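PDB 6HXI: succinyl-CoA ligase (ADP-forming) subunit alpha from Methanosaeta concilii, which belongs to the succinyl-CoA synthetase family of CoA ligases, also carries a part related to the citrate synthase C-terminal domain, and binds coenzyme A. Local coordinates for residues P223-I228 against I251-V256; V172-K177 against M227-G232. One frame throughout, in Å; residues are numbered along the deposited sequence.

Contact 1 of 2, residues P223-I228 against I251-V256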
loop_
_atom_site.group_PDB
_atom_site.type_symbol
_atom_site.label_atom_id
_atom_site.label_comp_id
_atom_site.label_asym_id
_atom_site.label_seq_id
_atom_site.Cartn_x
_atom_site.Cartn_y
_atom_site.Cartn_z
ATOM N N PRO B 223 28.205 12.849 -62.127
ATOM C CA PRO B 223 29.187 13.899 -62.498
ATOM C C PRO B 223 30.112 14.346 -61.364
ATOM O O PRO B 223 31.240 14.745 -61.633
ATOM C CB PRO B 223 28.314 15.068 -62.981
ATOM C CG PRO B 223 26.936 14.513 -63.146
ATOM C CD PRO B 223 26.821 13.354 -62.213
ATOM N N ALA B 224 29.646 14.270 -60.116
ATOM C CA ALA B 224 30.395 14.653 -58.911
ATOM C C ALA B 224 31.666 13.810 -58.668
ATOM O O ALA B 224 32.652 14.326 -58.124
ATOM C CB ALA B 224 29.484 14.575 -57.708
ATOM N N ILE B 225 31.621 12.517 -59.089
ATOM C CA ILE B 225 32.692 11.520 -58.996
ATOM C C ILE B 225 33.589 11.603 -60.245
ATOM O O ILE B 225 33.095 11.493 -61.375
ATOM C CB ILE B 225 32.097 10.092 -58.777
ATOM C CG1 ILE B 225 31.480 9.968 -57.364
ATOM C CG2 ILE B 225 33.145 8.974 -59.038
ATOM C CD1 ILE B 225 30.417 8.882 -57.173
ATOM N N LYS B 226 34.907 11.781 -60.026
ATOM C CA LYS B 226 35.930 11.861 -61.080
ATOM C C LYS B 226 36.916 10.674 -60.961
ATOM O O LYS B 226 37.731 10.447 -61.850
ATOM C CB LYS B 226 36.713 13.191 -60.964
ATOM C CG LYS B 226 35.889 14.422 -60.586
ATOM C CD LYS B 226 35.009 14.937 -61.715
ATOM C CE LYS B 226 34.281 16.192 -61.323
ATOM N NZ LYS B 226 33.276 16.562 -62.342
ATOM N N MET B 227 36.834 9.920 -59.860
ATOM C CA MET B 227 37.762 8.835 -59.565
ATOM C C MET B 227 37.031 7.627 -58.981
ATOM O O MET B 227 36.183 7.799 -58.098
ATOM C CB MET B 227 38.727 9.389 -58.517
ATOM C CG MET B 227 40.112 8.920 -58.637
ATOM S SD MET B 227 41.033 9.687 -57.290
ATOM C CE MET B 227 41.855 8.288 -56.688
ATOM N N ILE B 228 37.363 6.402 -59.450
ATOM C CA ILE B 228 36.766 5.165 -58.908
ATOM C C ILE B 228 37.859 4.316 -58.229
ATOM O O ILE B 228 38.982 4.252 -58.709
ATOM C CB ILE B 228 35.885 4.360 -59.916
ATOM C CG1 ILE B 228 34.928 5.294 -60.722
ATOM C CG2 ILE B 228 35.086 3.249 -59.189
ATOM C CD1 ILE B 228 34.272 4.683 -61.986
ATOM N N ILE B 251 33.597 1.910 -68.435
ATOM C CA ILE B 251 34.199 2.656 -67.325
ATOM C C ILE B 251 35.339 3.492 -67.914
ATOM O O ILE B 251 36.419 2.965 -68.184
ATOM C CB ILE B 251 34.683 1.744 -66.154
ATOM C CG1 ILE B 251 33.567 0.824 -65.622
ATOM C CG2 ILE B 251 35.337 2.572 -65.016
ATOM C CD1 ILE B 251 34.087 -0.456 -65.004
ATOM N N THR B 252 35.077 4.790 -68.128
ATOM C CA THR B 252 36.032 5.746 -68.704
ATOM C C THR B 252 36.830 6.504 -67.634
ATOM O O THR B 252 37.948 6.944 -67.911
ATOM C CB THR B 252 35.338 6.693 -69.691
ATOM O OG1 THR B 252 34.418 7.531 -68.987
ATOM C CG2 THR B 252 34.630 5.949 -70.824
ATOM N N LYS B 253 36.253 6.666 -66.423
ATOM C CA LYS B 253 36.892 7.338 -65.283
ATOM C C LYS B 253 38.054 6.487 -64.784
ATOM O O LYS B 253 37.948 5.259 -64.881
ATOM C CB LYS B 253 35.884 7.565 -64.151
ATOM C CG LYS B 253 35.004 8.771 -64.388
ATOM C CD LYS B 253 33.796 8.810 -63.471
ATOM C CE LYS B 253 32.748 9.670 -64.118
ATOM N NZ LYS B 253 31.528 9.760 -63.308
ATOM N N PRO B 254 39.173 7.081 -64.276
ATOM C CA PRO B 254 40.286 6.233 -63.803
ATOM C C PRO B 254 39.878 5.387 -62.595
ATOM O O PRO B 254 39.252 5.894 -61.669
ATOM C CB PRO B 254 41.414 7.230 -63.526
ATOM C CG PRO B 254 40.738 8.523 -63.304
ATOM C CD PRO B 254 39.471 8.520 -64.094
ATOM N N LEU B 255 40.157 4.073 -62.663
ATOM C CA LEU B 255 39.809 3.077 -61.652
ATOM C C LEU B 255 41.027 2.460 -60.951
ATOM O O LEU B 255 41.840 1.804 -61.606
ATOM C CB LEU B 255 38.950 1.964 -62.295
ATOM C CG LEU B 255 38.330 0.946 -61.322
ATOM C CD1 LEU B 255 36.837 0.940 -61.425
ATOM C CD2 LEU B 255 38.883 -0.447 -61.554
ATOM N N VAL B 256 41.126 2.636 -59.616
ATOM C CA VAL B 256 42.179 2.031 -58.783
ATOM C C VAL B 256 41.608 0.691 -58.347
ATOM O O VAL B 256 40.454 0.629 -57.925
ATOM C CB VAL B 256 42.604 2.904 -57.567
ATOM C CG1 VAL B 256 43.675 2.208 -56.735
ATOM C CG2 VAL B 256 43.094 4.285 -58.015
#
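Lys253 reaches across to the turn that leads into strand 227-233. Lys253 CB sits 3.9 Å from Ile228 CD1, where the two side chains cross at about a right angle. CG stands beside the backbone N and anti to the carbonyl carbon (chi1 -80°). There Lys253 CG lies near Lys226 O, at 4.1 Å. The chain is extended from there. CD and CE pass close to Ile225 O. Lys253 NZ then donates to Ile225 O at 3.0 Å, from above the carbonyl plane and not along a lone pair. NZ also donates to the carbonyls of Tyr219 and Asn222, so three backbone oxygens grip the ammonium group. Its positive charge would suit the C-terminal end of helix 212-221, where such carbonyls gather.

Beyond the lysine the backbones pair as parallel strands. Ile228 N gives a nearly straight bond to Pro254 O at 3.0 Å (171° at the hydrogen). Ile228 O takes Val256 N at 2.8 Å, with the donor in the carbonyl plane. Leu255 CA-H also leans on that oxygen. Ile228 fans its two branches over the neighbouring side chains. Ile228 CG2, anti to the backbone N, lies 3.7 Å from Leu255 CD1. Ile228 CD1, at the tip of the other branch, lies 3.8 Å from Ile251 CG2. Pro254 CD rests 3.4 Å from Lys226 O.

The contact joins the N-terminal ends of the two strands of a parallel beta-alpha-beta unit, strand 227-233, helix 239-247 and strand 255-260. Ile251 packs on helices 239-247 and 212-221, and Ile228 touches Tyr219 of the latter. On the opposite face of the sheet, Met227 lies against helix 308-322.

Contact 2 of 2, residues V172-K177 against M227-G232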
loop_
_atom_site.group_PDB
_atom_site.type_symbol
_atom_site.label_atom_id
_atom_site.label_comp_id
_atom_site.label_asym_id
_atom_site.label_seq_id
_atom_site.Cartn_x
_atom_site.Cartn_y
_atom_site.Cartn_z
ATOM N N VAL B 172 36.001 10.739 -54.932
ATOM C CA VAL B 172 36.216 9.290 -55.043
ATOM C C VAL B 172 34.952 8.457 -54.836
ATOM O O VAL B 172 34.273 8.593 -53.827
ATOM C CB VAL B 172 37.381 8.801 -54.126
ATOM C CG1 VAL B 172 37.779 7.353 -54.444
ATOM C CG2 VAL B 172 38.601 9.730 -54.232
ATOM N N GLY B 173 34.699 7.557 -55.779
ATOM C CA GLY B 173 33.617 6.581 -55.716
ATOM C C GLY B 173 34.243 5.272 -55.311
ATOM O O GLY B 173 35.030 4.715 -56.070
ATOM N N PHE B 174 33.963 4.809 -54.084
ATOM C CA PHE B 174 34.575 3.603 -53.515
ATOM C C PHE B 174 33.640 2.386 -53.337
ATOM O O PHE B 174 32.533 2.526 -52.814
ATOM C CB PHE B 174 35.254 3.931 -52.158
ATOM C CG PHE B 174 36.019 2.754 -51.616
ATOM C CD1 PHE B 174 37.248 2.398 -52.154
ATOM C CD2 PHE B 174 35.465 1.939 -50.637
ATOM C CE1 PHE B 174 37.918 1.255 -51.710
ATOM C CE2 PHE B 174 36.134 0.796 -50.195
ATOM C CZ PHE B 174 37.358 0.466 -50.725
ATOM N N VAL B 175 34.150 1.174 -53.650
ATOM C CA VAL B 175 33.396 -0.070 -53.444
ATOM C C VAL B 175 34.333 -1.221 -52.979
ATOM O O VAL B 175 35.414 -1.438 -53.542
ATOM C CB VAL B 175 32.492 -0.446 -54.669
ATOM C CG1 VAL B 175 33.304 -0.876 -55.875
ATOM C CG2 VAL B 175 31.453 -1.508 -54.309
ATOM N N SER B 176 33.922 -1.927 -51.934
ATOM C CA SER B 176 34.675 -3.066 -51.425
ATOM C C SER B 176 33.754 -4.266 -51.146
ATOM O O SER B 176 32.537 -4.179 -51.335
ATOM C CB SER B 176 35.454 -2.682 -50.170
ATOM O OG SER B 176 34.587 -2.406 -49.081
ATOM N N LYS B 177 34.339 -5.384 -50.730
ATOM C CA LYS B 177 33.581 -6.544 -50.284
ATOM C C LYS B 177 33.509 -6.443 -48.759
ATOM O O LYS B 177 32.435 -6.514 -48.184
ATOM C CB LYS B 177 34.249 -7.854 -50.731
ATOM C CG LYS B 177 33.664 -8.385 -52.022
ATOM C CD LYS B 177 34.633 -9.272 -52.779
ATOM C CE LYS B 177 33.928 -9.883 -53.968
ATOM N NZ LYS B 177 34.783 -10.834 -54.738
ATOM N N MET B 227 36.834 9.920 -59.860
ATOM C CA MET B 227 37.762 8.835 -59.565
ATOM C C MET B 227 37.031 7.627 -58.981
ATOM O O MET B 227 36.183 7.799 -58.098
ATOM C CB MET B 227 38.727 9.389 -58.517
ATOM C CG MET B 227 40.112 8.920 -58.637
ATOM S SD MET B 227 41.033 9.687 -57.290
ATOM C CE MET B 227 41.855 8.288 -56.688
ATOM N N ILE B 228 37.363 6.402 -59.450
ATOM C CA ILE B 228 36.766 5.165 -58.908
ATOM C C ILE B 228 37.859 4.316 -58.229
ATOM O O ILE B 228 38.982 4.252 -58.709
ATOM C CB ILE B 228 35.885 4.360 -59.916
ATOM C CG1 ILE B 228 34.928 5.294 -60.722
ATOM C CG2 ILE B 228 35.086 3.249 -59.189
ATOM C CD1 ILE B 228 34.272 4.683 -61.986
ATOM N N ALA B 229 37.560 3.752 -57.067
ATOM C CA ALA B 229 38.517 2.926 -56.333
ATOM C C ALA B 229 37.814 1.683 -55.830
ATOM O O ALA B 229 36.714 1.792 -55.295
ATOM C CB ALA B 229 39.096 3.711 -55.163
ATOM N N CYS B 230 38.413 0.497 -56.016
ATOM C CA CYS B 230 37.783 -0.698 -55.462
ATOM C C CYS B 230 38.769 -1.680 -54.864
ATOM O O CYS B 230 39.943 -1.692 -55.204
ATOM C CB CYS B 230 36.834 -1.375 -56.440
ATOM S SG CYS B 230 37.644 -2.172 -57.824
ATOM N N LEU B 231 38.280 -2.450 -53.911
ATOM C CA LEU B 231 39.050 -3.444 -53.186
ATOM C C LEU B 231 38.251 -4.743 -53.171
ATOM O O LEU B 231 37.208 -4.810 -52.539
ATOM C CB LEU B 231 39.305 -2.931 -51.757
ATOM C CG LEU B 231 40.275 -3.707 -50.874
ATOM C CD1 LEU B 231 41.702 -3.596 -51.383
ATOM C CD2 LEU B 231 40.177 -3.221 -49.413
ATOM N N GLY B 232 38.718 -5.727 -53.922
ATOM C CA GLY B 232 38.091 -7.036 -54.002
ATOM C C GLY B 232 38.865 -8.078 -53.223
ATOM O O GLY B 232 39.763 -7.734 -52.446
HETATM O O HOH W 1 37.012 -5.668 -49.977
#
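Two neighbouring parallel strands, 172-176 and 227-233, pair inside the mixed sheet of the CoA-ligase region, with alpha-helices packed on its faces. Segments 172-176 and 227-232 have axes within 4.5 Å and directions 20° apart. The bonds form the staggered ladder of parallel strands, in which every second residue of strand 172-176 uses both its N-H and its C=O toward strand 227-233, to the residues flanking its partner. Gly173 N donates to Met227 O at 2.8 Å, nearly along the C=O axis, and Gly173 O receives Ala229 N in its carbonyl plane. Val175 repeats the pattern: its N meets Ala229 O at 3.1 Å and its O takes Leu231 N. The last rung loosens, for Lys177 N to Leu231 O is weak at 3.4 Å. A water bridges the two atoms, accepting from Lys177 N and donating to Leu231 O.

One face of the sheet carries Val172, Phe174, Met227, Ala229 and Leu231. Phe174 CG is anti to the backbone N (chi1 -174°), which lays the ring over the next strand. Ala229 CB meets the ring at its edge, in plane, 3.8 Å from Phe174 CD1. Phe174 CZ reaches Leu231 CB at 4.0 Å, and those two side chains lie side by side. Val172 splits its methyls: CG1 packs on Ala229 CB, while CG2 touches Met227 SD. On the other face Val175 CG1, held between the backbone N and carbonyl carbon (chi1 70°), packs 3.6 Å from Cys230 CB.

Lys177 NZ leaves the strand end to form a salt bridge with Glu239, and the Ser176 side chain is about 9 Å from a bound coenzyme A. Phe174 packs on helices 179-192 and 308-322. Val175 faces helix 212-221, and strand 196-201 pairs along the other edge of strand 172-176.

How the contacts relate
Both contacts use strand 227-233, which pairs with 255-260 in contact 1 and with 172-176 in contact 2. Three adjacent parallel strands are thus joined. Val256 O probably bonds to Cys230 N at 2.8 Å, carrying the ladder of contact 1 onward. Both contacts are largely buried, but contact 2 is more fully so and lies deeper in the sheet. Contact 1 lies at the sheet's outermost strand within the chain and starts in loops, so Lys253 bonding to backbone carbonyls adds to its short ladder. Contact 2 relies on a longer regular ladder and apolar packing, with its water and charged lysine at the C-terminal strand ends.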